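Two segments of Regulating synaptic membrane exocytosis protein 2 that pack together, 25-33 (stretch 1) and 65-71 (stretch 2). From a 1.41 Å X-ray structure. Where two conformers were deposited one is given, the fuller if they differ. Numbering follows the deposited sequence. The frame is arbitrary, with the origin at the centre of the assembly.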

# COMPACT_ATOMS: atom_id res chain seq x y z
N LEU A 25 0.40 1.65 -7.26
CA LEU A 25 0.39 2.44 -8.48
C LEU A 25 0.50 3.90 -8.07
O LEU A 25 1.52 4.50 -8.23
CB LEU A 25 -0.90 2.20 -9.31
CG LEU A 25 -0.86 0.86 -10.04
CD1 LEU A 25 -1.30 -0.31 -9.19
CD2 LEU A 25 -1.71 0.95 -11.28
N GLY A 26 -0.56 4.44 -7.51
CA GLY A 26 -0.69 5.88 -7.23
C GLY A 26 -1.83 6.13 -6.31
O GLY A 26 -2.53 5.19 -5.91
N ALA A 27 -2.01 7.39 -5.94
CA ALA A 27 -3.12 7.79 -5.09
C ALA A 27 -3.83 8.97 -5.74
O ALA A 27 -3.23 9.64 -6.58
CB ALA A 27 -2.58 8.22 -3.72
N LYS A 28 -5.09 9.11 -5.40
CA LYS A 28 -5.82 10.30 -5.87
C LYS A 28 -6.55 10.89 -4.71
O LYS A 28 -6.78 10.27 -3.66
CB LYS A 28 -6.82 9.90 -6.95
CG LYS A 28 -7.92 8.97 -6.48
CD LYS A 28 -8.94 8.66 -7.58
CE LYS A 28 -10.00 7.68 -7.12
NZ LYS A 28 -10.93 7.40 -8.25
N ASP A 29 -6.95 12.16 -4.97
CA ASP A 29 -7.81 12.94 -4.05
C ASP A 29 -7.21 13.08 -2.63
O ASP A 29 -7.94 13.08 -1.63
CB ASP A 29 -9.23 12.34 -4.00
CG ASP A 29 -9.94 12.32 -5.35
OD1 ASP A 29 -9.64 13.16 -6.26
OD2 ASP A 29 -10.86 11.48 -5.58
N LEU A 30 -5.87 13.15 -2.52
CA LEU A 30 -5.25 13.36 -1.18
C LEU A 30 -5.67 14.73 -0.65
O LEU A 30 -5.81 15.66 -1.45
CB LEU A 30 -3.72 13.29 -1.22
CG LEU A 30 -3.14 11.92 -1.67
CD1 LEU A 30 -1.59 11.85 -1.51
CD2 LEU A 30 -3.92 10.72 -0.95
N PRO A 31 -5.90 14.88 0.64
CA PRO A 31 -6.23 16.18 1.22
C PRO A 31 -4.97 17.07 1.22
O PRO A 31 -3.87 16.64 1.60
CB PRO A 31 -6.63 15.82 2.67
CG PRO A 31 -5.96 14.55 2.98
CD PRO A 31 -5.92 13.80 1.64
N SER A 32 -5.14 18.33 0.79
CA SER A 32 -4.09 19.34 1.01
C SER A 32 -3.78 19.48 2.50
O SER A 32 -4.49 18.94 3.35
CB SER A 32 -4.54 20.68 0.39
OG SER A 32 -4.83 20.50 -0.99
N ARG A 33 -2.67 20.13 2.82
CA ARG A 33 -2.35 20.54 4.19
C ARG A 33 -3.24 21.63 4.64
O ARG A 33 -3.86 22.33 3.84
CB ARG A 33 -0.89 21.02 4.28
CG ARG A 33 0.12 19.90 3.95
CD ARG A 33 1.46 20.39 3.85
NE ARG A 33 2.39 19.30 3.64
CZ ARG A 33 3.63 19.50 3.26
NH1 ARG A 33 4.07 20.75 3.06
NH2 ARG A 33 4.44 18.47 3.07
N THR A 65 2.54 17.06 -4.34
CA THR A 65 1.40 16.62 -5.15
C THR A 65 0.28 16.11 -4.25
O THR A 65 0.51 15.75 -3.10
CB THR A 65 1.89 15.49 -6.08
OG1 THR A 65 0.83 15.02 -6.90
CG2 THR A 65 2.33 14.22 -5.28
N LEU A 66 -0.91 16.02 -4.85
CA LEU A 66 -2.10 15.36 -4.28
C LEU A 66 -2.52 14.13 -5.07
O LEU A 66 -3.50 13.46 -4.72
CB LEU A 66 -3.28 16.33 -4.27
CG LEU A 66 -2.97 17.63 -3.55
CD1 LEU A 66 -4.20 18.53 -3.66
CD2 LEU A 66 -2.57 17.44 -2.09
N GLU A 67 -1.76 13.83 -6.12
CA GLU A 67 -2.06 12.71 -7.00
C GLU A 67 -0.75 11.98 -7.37
O GLU A 67 -0.40 11.90 -8.55
CB GLU A 67 -2.76 13.24 -8.27
CG GLU A 67 -3.43 12.18 -9.10
CD GLU A 67 -4.59 12.76 -9.88
OE1 GLU A 67 -4.49 13.98 -10.21
OE2 GLU A 67 -5.57 12.01 -10.16
N PRO A 68 -0.05 11.43 -6.39
CA PRO A 68 1.27 10.81 -6.62
C PRO A 68 1.14 9.56 -7.46
O PRO A 68 0.17 8.80 -7.33
CB PRO A 68 1.72 10.43 -5.21
CG PRO A 68 0.41 10.22 -4.46
CD PRO A 68 -0.44 11.36 -4.95
N LYS A 69 2.15 9.30 -8.26
CA LYS A 69 2.23 8.08 -9.09
C LYS A 69 3.58 7.49 -8.78
O LYS A 69 4.63 8.03 -9.10
CB LYS A 69 2.12 8.41 -10.57
CG LYS A 69 0.77 9.01 -10.82
CD LYS A 69 0.65 9.66 -12.16
CE LYS A 69 -0.81 10.12 -12.35
NZ LYS A 69 -1.18 11.27 -11.42
N TRP A 70 3.57 6.36 -8.11
CA TRP A 70 4.81 5.67 -7.81
C TRP A 70 5.12 4.54 -8.76
O TRP A 70 6.28 4.35 -9.12
CB TRP A 70 4.76 5.08 -6.38
CG TRP A 70 4.55 6.10 -5.27
CD1 TRP A 70 5.52 6.91 -4.67
CD2 TRP A 70 3.33 6.39 -4.62
NE1 TRP A 70 4.90 7.69 -3.71
CE2 TRP A 70 3.57 7.36 -3.62
CE3 TRP A 70 2.00 5.91 -4.78
CZ2 TRP A 70 2.54 7.86 -2.81
CZ3 TRP A 70 1.00 6.37 -3.94
CH2 TRP A 70 1.28 7.34 -2.95
N ASN A 71 4.11 3.75 -9.09
CA ASN A 71 4.30 2.59 -10.00
C ASN A 71 5.44 1.68 -9.59
O ASN A 71 6.29 1.33 -10.41
CB ASN A 71 4.45 3.07 -11.46
CG ASN A 71 3.30 3.91 -11.89
OD1 ASN A 71 2.18 3.51 -11.66
ND2 ASN A 71 3.58 5.12 -12.40

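How does the contact begin at Leu25? Its side chain takes little part, since the CA-to-CB bond points away from the other stretch. The carbonyl does the work: Leu25 O accepts hydrogen bonds from both Trp70 N and Asn71 N, each at 2.8 Å. The bond from Asn71 is nearly straight at 171°, that from Trp70 more bent at 139°. Two successive amides can converge on one oxygen because Trp70, at psi -43°, leaves extended geometry.

Why does glycine suit position 26? Gly26 pairs with Lys69 in an antiparallel, non-hydrogen-bonded bridge, and the chains come very close: Gly26 CA lies 3.0 Å from Pro68 O and 3.6 Å from Trp70 CE3. A CB on Gly26 would sit 2.6 Å from Pro68 O, a clash, so the bare backbone lets the strands approach this tightly.

What does Ala27 add? Its amide continues the ladder, with Ala27 N donating to Pro68 O at 2.9 Å. The small buried methyl packs against two rings, Ala27 CB lying 3.7 Å from Pro68 CG and 4.0 Å from Trp70 CZ3. On the carbonyl side, Glu67 CA approaches Ala27 O at 3.3 Å in a CA-H...O contact. Lys28 then directs the end of its extended side chain away, leaving its amine clear of this packing.

How is the contact closed beyond the strand? Asp29, with positive phi and psi, turns the chain, and Leu30 N donates to Leu66 O at 3.2 Å. The Leu30 side chain points toward the other stretch and is buried, its CD1 lying 3.7 Å from Pro68 CD. Leu66, more heavily covered than any other residue here, reaches farther along the loop: its CD1 comes within 3.4 Å of Ser32 OG, a contact without a hydrogen bond.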